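Local coordinates for putative uncharacterized protein (Trypanosoma congolense, PDB 4E40), which probably acts as the cell-surface receptor that binds the haptoglobin-hemoglobin complex for nutrient uptake, this chain being its elongated helical-bundle portion, at residues L35-A39 and L205-V209; E104-V108 and A222-A226; A17-L21 and A178-L182. All coordinates share one frame; numbering follows the deposited sequence.

Interaction 1: residues L35-A39 and L205-V209; sequences LLRPA and LDKDV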
ATOM      1  N   LEU A  35      -0.529  -3.090  10.350  1.00 19.85           N
ATOM      2  CA  LEU A  35       0.164  -3.229   9.051  1.00 19.12           C
ATOM      3  C   LEU A  35      -0.635  -2.549   7.938  1.00 20.46           C
ATOM      4  O   LEU A  35      -0.005  -1.893   7.098  1.00 19.73           O
ATOM      5  CB  LEU A  35       0.379  -4.714   8.656  1.00 18.97           C
ATOM      6  CG  LEU A  35       1.543  -5.426   9.346  1.00 19.96           C
ATOM      7  CD1 LEU A  35       1.459  -6.923   9.091  1.00 21.56           C
ATOM      8  CD2 LEU A  35       2.871  -4.901   8.802  1.00 24.69           C
ATOM      9  N   LEU A  36      -1.983  -2.647   7.955  1.00 19.99           N
ATOM     10  CA  LEU A  36      -2.838  -2.147   6.843  1.00 20.91           C
ATOM     11  C   LEU A  36      -2.955  -0.635   6.844  1.00 24.85           C
ATOM     12  O   LEU A  36      -3.110   0.008   5.769  1.00 23.57           O
ATOM     13  CB  LEU A  36      -4.227  -2.788   6.889  1.00 20.17           C
ATOM     14  CG  LEU A  36      -5.216  -2.352   5.797  1.00 19.76           C
ATOM     15  CD1 LEU A  36      -4.712  -2.859   4.443  1.00 19.42           C
ATOM     16  CD2 LEU A  36      -6.558  -2.913   6.157  1.00 20.52           C
ATOM     17  N   ARG A  37      -2.815  -0.043   8.017  1.00 23.16           N
ATOM     18  CA  ARG A  37      -3.154   1.382   8.228  1.00 25.86           C
ATOM     19  C   ARG A  37      -2.553   2.343   7.202  1.00 27.98           C
ATOM     20  O   ARG A  37      -3.331   3.149   6.644  1.00 28.93           O
ATOM     21  CB  ARG A  37      -2.845   1.786   9.668  1.00 27.45           C
ATOM     22  CG  ARG A  37      -3.270   3.210  10.037  1.00 31.18           C
ATOM     23  CD  ARG A  37      -4.749   3.431   9.842  1.00 36.04           C
ATOM     24  NE  ARG A  37      -5.092   4.790  10.275  1.00 43.55           N
ATOM     25  CZ  ARG A  37      -6.162   5.468   9.856  1.00 49.79           C
ATOM     26  NH1 ARG A  37      -7.012   4.905   8.992  1.00 48.37           N
ATOM     27  NH2 ARG A  37      -6.371   6.722  10.286  1.00 47.13           N
ATOM     28  N   PRO A  38      -1.234   2.249   6.901  1.00 26.13           N
ATOM     29  CA  PRO A  38      -0.698   3.241   5.942  1.00 26.76           C
ATOM     30  C   PRO A  38      -1.244   3.143   4.546  1.00 27.56           C
ATOM     31  O   PRO A  38      -1.311   4.196   3.874  1.00 24.27           O
ATOM     32  CB  PRO A  38       0.818   2.952   5.886  1.00 26.32           C
ATOM     33  CG  PRO A  38       1.109   2.320   7.228  1.00 28.91           C
ATOM     34  CD  PRO A  38      -0.125   1.497   7.527  1.00 26.10           C
ATOM     35  N   ALA A  39      -1.571   1.935   4.086  1.00 26.07           N
ATOM     36  CA  ALA A  39      -2.142   1.764   2.746  1.00 25.68           C
ATOM     37  C   ALA A  39      -3.526   2.356   2.739  1.00 25.39           C
ATOM     38  O   ALA A  39      -3.887   2.972   1.712  1.00 24.61           O
ATOM     39  CB  ALA A  39      -2.131   0.286   2.278  1.00 25.86           C
ATOM     40  N   LEU A 205       0.483  -9.180   3.293  1.00 19.18           N
ATOM     41  CA  LEU A 205       0.014  -7.865   3.754  1.00 17.88           C
ATOM     42  C   LEU A 205       1.190  -6.895   3.864  1.00 20.34           C
ATOM     43  O   LEU A 205       1.111  -5.780   3.356  1.00 19.56           O
ATOM     44  CB  LEU A 205      -0.737  -8.062   5.079  1.00 17.03           C
ATOM     45  CG  LEU A 205      -1.182  -6.811   5.824  1.00 16.28           C
ATOM     46  CD1 LEU A 205      -2.038  -5.850   4.930  1.00 17.19           C
ATOM     47  CD2 LEU A 205      -1.940  -7.215   7.062  1.00 18.14           C
ATOM     48  N   ASP A 206       2.260  -7.325   4.538  1.00 19.44           N
ATOM     49  CA  ASP A 206       3.442  -6.493   4.759  1.00 21.54           C
ATOM     50  C   ASP A 206       4.021  -6.103   3.390  1.00 22.57           C
ATOM     51  O   ASP A 206       4.291  -4.894   3.164  1.00 22.49           O
ATOM     52  CB  ASP A 206       4.437  -7.330   5.581  1.00 23.41           C
ATOM     53  CG  ASP A 206       5.555  -6.544   6.158  1.00 30.51           C
ATOM     54  OD1 ASP A 206       5.587  -5.303   6.084  1.00 25.78           O
ATOM     55  OD2 ASP A 206       6.400  -7.213   6.842  1.00 34.83           O
ATOM     56  N   LYS A 207       4.163  -7.070   2.486  1.00 22.50           N
ATOM     57  CA  LYS A 207       4.695  -6.824   1.129  1.00 23.64           C
ATOM     58  C   LYS A 207       3.829  -5.829   0.375  1.00 23.74           C
ATOM     59  O   LYS A 207       4.355  -4.901  -0.293  1.00 23.84           O
ATOM     60  CB  LYS A 207       4.776  -8.111   0.357  1.00 26.87           C
ATOM     61  CG  LYS A 207       5.986  -8.932   0.771  1.00 35.84           C
ATOM     62  CD  LYS A 207       5.915 -10.278   0.053  1.00 38.98           C
ATOM     63  CE  LYS A 207       7.266 -10.978   0.011  1.00 49.73           C
ATOM     64  NZ  LYS A 207       7.701 -11.428   1.359  1.00 50.11           N
ATOM     65  N   ASP A 208       2.520  -6.001   0.485  1.00 21.53           N
ATOM     66  CA  ASP A 208       1.575  -5.149  -0.280  1.00 21.72           C
ATOM     67  C   ASP A 208       1.644  -3.707   0.185  1.00 21.12           C
ATOM     68  O   ASP A 208       1.576  -2.792  -0.661  1.00 20.14           O
ATOM     69  CB  ASP A 208       0.132  -5.660  -0.184  1.00 24.16           C
ATOM     70  CG  ASP A 208      -0.113  -6.902  -1.067  1.00 28.98           C
ATOM     71  OD1 ASP A 208       0.735  -7.262  -1.912  1.00 31.40           O
ATOM     72  OD2 ASP A 208      -1.151  -7.566  -0.890  1.00 29.54           O
ATOM     73  N   VAL A 209       1.781  -3.488   1.489  1.00 20.13           N
ATOM     74  CA  VAL A 209       1.793  -2.137   2.021  1.00 20.20           C
ATOM     75  C   VAL A 209       3.133  -1.502   1.648  1.00 20.97           C
ATOM     76  O   VAL A 209       3.148  -0.320   1.292  1.00 19.95           O
ATOM     77  CB  VAL A 209       1.439  -2.072   3.528  1.00 21.42           C
ATOM     78  CG1 VAL A 209       1.643  -0.666   4.043  1.00 21.05           C
ATOM     79  CG2 VAL A 209       0.010  -2.594   3.777  1.00 21.91           C
TER
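The carbonyl oxygen of Leu35 is met by the isopropyl group of Val209, with CG2 of Val209 3.4 Å from O of Leu35 and CG1 of Val209 3.7 Å from the same oxygen. This close approach goes with a kink in the helix around Pro38. The proline nitrogen has no hydrogen to give to the preceding turn, and N of Ala39 makes only a weak bond, to O of Leu36. At this kink N of Ala39 does not bond O of Leu35, and the carbonyl points toward CG1 of Val209. Val209 carries CG1 anti to its backbone N (chi1 173°), which sends CG1 toward Pro38 CB and leaves CG2 to rest 3.9 Å from Ala39 CB. The valine is thus a knob set into a hole formed by Leu35, Leu36, Pro38 and Ala39, knobs-into-holes packing within this elongated helical bundle. The two long helices, 28-73 and 192-246, run nearly parallel here, their local axes 9.1 Å apart and inclined by 23°, while helix 82-147 contributes Ala122 against both Leu36 and Leu205. One turn before Val209, Leu205 uses its two branches separately. CD2 of Leu205 lies 3.8 Å from CB of Leu35, the side chains meeting at a slant, whereas CD1 of Leu205 touches CD1 of Leu36 at 4.0 Å and those two side chains meet at about a right angle. At the margin Leu35 extends over Asp206, CD2 of Leu35 being 3.9 Å from OD1 of Asp206, an apolar methyl beside a carboxylate oxygen that also has a long, weak ion pair with Lys210. The side chain of Ala39 lies about 5 Å from that of Arg42, a heme b-binding residue; no heme is bound in this model.

Interaction 2: residues E104-V108 and A222-A226; sequences EVEIV and ALEKA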
ATOM      1  N   GLU A 104       3.889  11.910 -18.213  1.00 16.06           N
ATOM      2  CA  GLU A 104       3.910  11.881 -16.726  1.00 18.04           C
ATOM      3  C   GLU A 104       2.563  11.674 -16.076  1.00 17.71           C
ATOM      4  O   GLU A 104       2.479  10.945 -15.083  1.00 18.42           O
ATOM      5  CB  GLU A 104       4.603  13.107 -16.151  1.00 19.65           C
ATOM      6  CG  GLU A 104       6.031  13.286 -16.683  1.00 22.18           C
ATOM      7  CD  GLU A 104       6.967  12.157 -16.267  1.00 28.00           C
ATOM      8  OE1 GLU A 104       6.666  11.465 -15.266  1.00 27.37           O
ATOM      9  OE2 GLU A 104       8.007  12.011 -16.946  1.00 30.54           O
ATOM     10  N   VAL A 105       1.522  12.237 -16.657  1.00 17.01           N
ATOM     11  CA  VAL A 105       0.159  12.097 -16.117  1.00 17.60           C
ATOM     12  C   VAL A 105      -0.304  10.668 -16.345  1.00 18.70           C
ATOM     13  O   VAL A 105      -1.009  10.123 -15.471  1.00 18.91           O
ATOM     14  CB  VAL A 105      -0.763  13.182 -16.718  1.00 19.36           C
ATOM     15  CG1 VAL A 105      -2.266  12.895 -16.383  1.00 20.11           C
ATOM     16  CG2 VAL A 105      -0.354  14.553 -16.153  1.00 18.96           C
ATOM     17  N   GLU A 106       0.118  10.014 -17.429  1.00 18.02           N
ATOM     18  CA  GLU A 106      -0.139   8.566 -17.606  1.00 20.56           C
ATOM     19  C   GLU A 106       0.530   7.714 -16.566  1.00 21.40           C
ATOM     20  O   GLU A 106      -0.065   6.723 -16.094  1.00 21.97           O
ATOM     21  CB  GLU A 106       0.278   8.107 -19.013  1.00 22.93           C
ATOM     22  CG  GLU A 106      -0.775   8.458 -20.032  1.00 31.63           C
ATOM     23  CD  GLU A 106      -2.200   8.082 -19.523  1.00 35.39           C
ATOM     24  OE1 GLU A 106      -2.434   6.934 -19.006  1.00 38.49           O
ATOM     25  OE2 GLU A 106      -3.047   8.980 -19.610  1.00 30.36           O
ATOM     26  N   ILE A 107       1.767   8.079 -16.190  1.00 17.95           N
ATOM     27  CA  ILE A 107       2.410   7.366 -15.104  1.00 19.42           C
ATOM     28  C   ILE A 107       1.654   7.541 -13.798  1.00 19.63           C
ATOM     29  O   ILE A 107       1.489   6.516 -13.070  1.00 19.60           O
ATOM     30  CB  ILE A 107       3.877   7.779 -14.926  1.00 19.58           C
ATOM     31  CG1 ILE A 107       4.641   7.288 -16.114  1.00 22.04           C
ATOM     32  CG2 ILE A 107       4.457   7.121 -13.626  1.00 18.62           C
ATOM     33  CD1 ILE A 107       6.051   7.855 -16.197  1.00 25.87           C
ATOM     34  N   VAL A 108       1.191   8.753 -13.474  1.00 19.51           N
ATOM     35  CA  VAL A 108       0.398   9.030 -12.275  1.00 19.01           C
ATOM     36  C   VAL A 108      -0.858   8.133 -12.290  1.00 20.32           C
ATOM     37  O   VAL A 108      -1.199   7.520 -11.276  1.00 20.83           O
ATOM     38  CB  VAL A 108      -0.027  10.498 -12.171  1.00 20.51           C
ATOM     39  CG1 VAL A 108      -1.069  10.657 -11.012  1.00 19.74           C
ATOM     40  CG2 VAL A 108       1.211  11.351 -11.906  1.00 20.25           C
ATOM     41  N   ALA A 222       6.363  11.436 -10.514  1.00 22.98           N
ATOM     42  CA  ALA A 222       5.716  11.821 -11.819  1.00 21.96           C
ATOM     43  C   ALA A 222       4.887  13.079 -11.764  1.00 23.67           C
ATOM     44  O   ALA A 222       4.840  13.830 -12.762  1.00 23.99           O
ATOM     45  CB  ALA A 222       4.881  10.613 -12.319  1.00 21.65           C
ATOM     46  N   LEU A 223       4.176  13.360 -10.686  1.00 20.97           N
ATOM     47  CA  LEU A 223       3.447  14.580 -10.583  1.00 23.86           C
ATOM     48  C   LEU A 223       4.476  15.712 -10.641  1.00 24.52           C
ATOM     49  O   LEU A 223       4.176  16.695 -11.293  1.00 24.50           O
ATOM     50  CB  LEU A 223       2.638  14.750  -9.284  1.00 24.35           C
ATOM     51  CG  LEU A 223       1.197  14.264  -9.242  1.00 31.30           C
ATOM     52  CD1 LEU A 223       0.624  14.221  -7.835  1.00 32.85           C
ATOM     53  CD2 LEU A 223       0.273  15.020 -10.180  1.00 29.92           C
ATOM     54  N   GLU A 224       5.620  15.569  -9.942  1.00 24.71           N
ATOM     55  CA  GLU A 224       6.678  16.643  -9.967  1.00 24.68           C
ATOM     56  C   GLU A 224       7.115  16.897 -11.428  1.00 24.35           C
ATOM     57  O   GLU A 224       7.230  18.080 -11.831  1.00 23.02           O
ATOM     58  CB  GLU A 224       7.921  16.297  -9.085  1.00 28.73           C
ATOM     59  CG  GLU A 224       7.659  16.306  -7.563  1.00 34.55           C
ATOM     60  CD  GLU A 224       8.582  15.358  -6.758  1.00 39.75           C
ATOM     61  OE1 GLU A 224       9.609  14.849  -7.305  1.00 40.67           O
ATOM     62  OE2 GLU A 224       8.253  15.069  -5.571  1.00 38.25           O
ATOM     63  N   LYS A 225       7.395  15.841 -12.173  1.00 21.44           N
ATOM     64  CA  LYS A 225       7.874  15.972 -13.558  1.00 20.64           C
ATOM     65  C   LYS A 225       6.743  16.620 -14.379  1.00 18.85           C
ATOM     66  O   LYS A 225       7.007  17.479 -15.236  1.00 16.49           O
ATOM     67  CB  LYS A 225       8.351  14.645 -14.130  1.00 22.26           C
ATOM     68  CG  LYS A 225       9.580  14.023 -13.374  1.00 27.10           C
ATOM     69  CD  LYS A 225      10.081  12.770 -14.135  1.00 28.57           C
ATOM     70  CE  LYS A 225      11.181  11.986 -13.429  1.00 36.45           C
ATOM     71  NZ  LYS A 225      12.512  12.555 -13.784  1.00 40.34           N
ATOM     72  N   ALA A 226       5.496  16.187 -14.130  1.00 17.82           N
ATOM     73  CA  ALA A 226       4.382  16.790 -14.901  1.00 17.15           C
ATOM     74  C   ALA A 226       4.275  18.269 -14.634  1.00 17.54           C
ATOM     75  O   ALA A 226       4.031  19.036 -15.548  1.00 17.24           O
ATOM     76  CB  ALA A 226       3.071  16.021 -14.523  1.00 16.60           C
TER
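The carboxylate of Glu104 is covered on one face by the aliphatic chain of Lys225, whose CB stands 3.6 Å from CD of Glu104. Lys225 CD lies over the same face toward OE2, while Ala222 CB meets the edge at OE1 of Glu104, 3.5 Å away. Beyond the other face, CD1 of Ile107 from the same helix is 3.8 Å from OE1 of Glu104. A bend at chi2 (-65°), with CG anti to the carbonyl carbon, lays the carboxylate against Lys225. Its charge stays apart from the lysine ammonium, with OE2 of Glu104 5.5 Å from NZ of Lys225, so attraction is probably long-range. Helices 82-147 and 192-246 run antiparallel in the elongated bundle, their local axes at 157° and 8.4 Å apart, a close approach that the small Ala222 and Ala226 permit. Ala226 CB abuts CB of Glu104 and CG2 of Val105. On the inner side, CG2 of Val108 touches both Ala222 CB and CG of Leu223, 3.9 Å from the latter atom. Helix 28-73 closes over this side through Ser53, and Leu223 also touches Lys52, a heme b-binding residue, although no heme is present here.

Interaction 3: residues A17-L21 and A178-L182; sequences AACEL and ALDKL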
ATOM      1  N   ALA A  17       4.920 -22.176  26.678  1.00 16.55           N
ATOM      2  CA  ALA A  17       4.950 -21.895  25.249  1.00 17.13           C
ATOM      3  C   ALA A  17       3.548 -21.743  24.627  1.00 16.73           C
ATOM      4  O   ALA A  17       3.359 -20.873  23.742  1.00 16.59           O
ATOM      5  CB  ALA A  17       5.779 -22.981  24.495  1.00 18.18           C
ATOM      6  N   ALA A  18       2.585 -22.539  25.084  1.00 16.60           N
ATOM      7  CA  ALA A  18       1.197 -22.401  24.566  1.00 16.89           C
ATOM      8  C   ALA A  18       0.577 -21.107  25.054  1.00 17.22           C
ATOM      9  O   ALA A  18      -0.148 -20.465  24.288  1.00 17.36           O
ATOM     10  CB  ALA A  18       0.354 -23.611  24.979  1.00 17.27           C
ATOM     11  N   CYS A  19       0.896 -20.688  26.284  1.00 18.60           N
ATOM     12  CA  CYS A  19       0.405 -19.381  26.821  1.00 19.57           C
ATOM     13  C   CYS A  19       0.901 -18.254  25.935  1.00 19.15           C
ATOM     14  O   CYS A  19       0.116 -17.400  25.482  1.00 19.07           O
ATOM     15  CB  CYS A  19       0.964 -19.207  28.248  1.00 21.68           C
ATOM     16  SG  CYS A  19       0.007 -17.918  29.085  1.00 29.78           S
ATOM     17  N   GLU A  20       2.221 -18.276  25.631  1.00 17.98           N
ATOM     18  CA  GLU A  20       2.788 -17.228  24.752  1.00 18.33           C
ATOM     19  C   GLU A  20       2.172 -17.303  23.350  1.00 18.12           C
ATOM     20  O   GLU A  20       1.886 -16.273  22.735  1.00 18.73           O
ATOM     21  CB  GLU A  20       4.317 -17.307  24.672  1.00 20.14           C
ATOM     22  CG  GLU A  20       4.956 -16.243  23.751  1.00 22.57           C
ATOM     23  CD  GLU A  20       4.539 -14.824  24.094  1.00 27.06           C
ATOM     24  OE1 GLU A  20       4.085 -14.584  25.250  1.00 29.85           O
ATOM     25  OE2 GLU A  20       4.627 -13.928  23.221  1.00 25.41           O
ATOM     26  N   LEU A  21       2.033 -18.506  22.802  1.00 16.09           N
ATOM     27  CA  LEU A  21       1.431 -18.657  21.475  1.00 15.48           C
ATOM     28  C   LEU A  21       0.012 -18.065  21.455  1.00 16.02           C
ATOM     29  O   LEU A  21      -0.356 -17.385  20.493  1.00 17.17           O
ATOM     30  CB  LEU A  21       1.354 -20.129  21.074  1.00 15.86           C
ATOM     31  CG  LEU A  21       0.710 -20.484  19.732  1.00 16.47           C
ATOM     32  CD1 LEU A  21       1.390 -19.754  18.560  1.00 16.97           C
ATOM     33  CD2 LEU A  21       0.641 -21.985  19.456  1.00 16.90           C
ATOM     34  N   ALA A 178       7.123 -18.531  17.962  1.00 14.69           N
ATOM     35  CA  ALA A 178       6.272 -19.090  19.047  1.00 15.02           C
ATOM     36  C   ALA A 178       5.700 -20.444  18.613  1.00 14.99           C
ATOM     37  O   ALA A 178       5.654 -21.396  19.431  1.00 16.28           O
ATOM     38  CB  ALA A 178       5.140 -18.099  19.333  1.00 15.59           C
ATOM     39  N   LEU A 179       5.350 -20.579  17.340  1.00 14.62           N
ATOM     40  CA  LEU A 179       4.828 -21.872  16.858  1.00 16.48           C
ATOM     41  C   LEU A 179       5.922 -22.931  16.869  1.00 17.00           C
ATOM     42  O   LEU A 179       5.646 -24.104  17.174  1.00 17.97           O
ATOM     43  CB  LEU A 179       4.331 -21.731  15.416  1.00 16.71           C
ATOM     44  CG  LEU A 179       2.996 -20.984  15.305  1.00 17.11           C
ATOM     45  CD1 LEU A 179       2.835 -20.438  13.872  1.00 18.87           C
ATOM     46  CD2 LEU A 179       1.868 -21.949  15.749  1.00 19.69           C
ATOM     47  N   ASP A 180       7.125 -22.527  16.514  1.00 16.82           N
ATOM     48  CA  ASP A 180       8.237 -23.507  16.414  1.00 19.52           C
ATOM     49  C   ASP A 180       8.613 -24.047  17.770  1.00 20.47           C
ATOM     50  O   ASP A 180       9.178 -25.154  17.839  1.00 19.73           O
ATOM     51  CB  ASP A 180       9.455 -22.857  15.790  1.00 19.82           C
ATOM     52  CG  ASP A 180       9.288 -22.613  14.318  1.00 25.11           C
ATOM     53  OD1 ASP A 180       8.251 -23.005  13.705  1.00 27.73           O
ATOM     54  OD2 ASP A 180      10.182 -21.926  13.755  1.00 24.83           O
ATOM     55  N   LYS A 181       8.260 -23.359  18.881  1.00 18.68           N
ATOM     56  CA  LYS A 181       8.501 -23.924  20.213  1.00 21.89           C
ATOM     57  C   LYS A 181       7.560 -25.075  20.594  1.00 23.07           C
ATOM     58  O   LYS A 181       7.782 -25.808  21.579  1.00 23.74           O
ATOM     59  CB  LYS A 181       8.394 -22.806  21.273  1.00 24.54           C
ATOM     60  CG  LYS A 181       9.457 -21.750  21.205  1.00 28.33           C
ATOM     61  CD  LYS A 181       9.664 -21.159  22.598  1.00 36.82           C
ATOM     62  CE  LYS A 181      10.975 -21.666  23.192  1.00 42.16           C
ATOM     63  NZ  LYS A 181      11.310 -20.944  24.464  1.00 48.57           N
ATOM     64  N   LEU A 182       6.442 -25.188  19.868  1.00 21.59           N
ATOM     65  CA  LEU A 182       5.437 -26.228  20.111  1.00 21.62           C
ATOM     66  C   LEU A 182       5.151 -26.978  18.817  1.00 22.43           C
ATOM     67  O   LEU A 182       4.050 -26.881  18.258  1.00 22.22           O
ATOM     68  CB  LEU A 182       4.121 -25.600  20.555  1.00 25.87           C
ATOM     69  CG  LEU A 182       3.947 -25.163  21.956  1.00 27.64           C
ATOM     70  CD1 LEU A 182       2.631 -24.394  22.045  1.00 30.95           C
ATOM     71  CD2 LEU A 182       3.966 -26.382  22.876  1.00 25.60           C
TER
HETATM   72  O   HOH W   1       5.509 -20.397  22.044  1.00 18.73           O
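Leu21 and Leu182 lean across one another at a slant where helix 12-26 packs against 178-182, the last part of helix 172-180 and the turn after it, among the short helices grouped at one end of the long helical bundle. CD2 of Leu21 is 4.1 Å from CD1 of Leu182. The other branch of Leu21 turns to Leu179, again slantwise, bringing its CD1 to 3.6 Å from CD2 of Leu179 and near CB of Ala178. With CG anti to the backbone N (chi1 178°), Leu21 reaches toward the facing segment, and chi2 (56°) turns its branches to these partners. Leu182, which precedes helix 183-187 as its N-cap residue, lies over the backbone of the facing helix: its CD1 is 3.5 Å from CA of Ala18, and its CG is 3.8 Å from CB of Ala17. The alanines at 17 and 18 leave the leucine room to lie this close to the main chain. Lys181 adds its CB beside Ala17 CB on the solvent side. Cys19, pointing away from 178-182, ties the same helix to Cys162 by a disulfide. Between the two backbones a water donates to both carbonyls, 2.8 Å from O of Ala17 and 2.8 Å from O of Ala178.

How the interactions relate
From the N terminus the chain passes 17-21, 35-39 and 104-108 before any contact closes. Interaction 3 closes first, when 178-182 returns to helix 12-26 after the two long helices 28-73 and 82-147. Helix 192-246 then closes interaction 1 at 205-209 and interaction 2 at 222-226. The segments alternate along the chain, so every pair of contacts crosses and none nests inside another. Interactions 1 and 2 share helix 192-246, joining it to helices 28-73 and 82-147, the centres of the two contacts about 24 Å apart, whereas interaction 3 joins short helices. Interactions 2 and 3 lie on opposite sides of the chain's centre, about 49 Å between their centres.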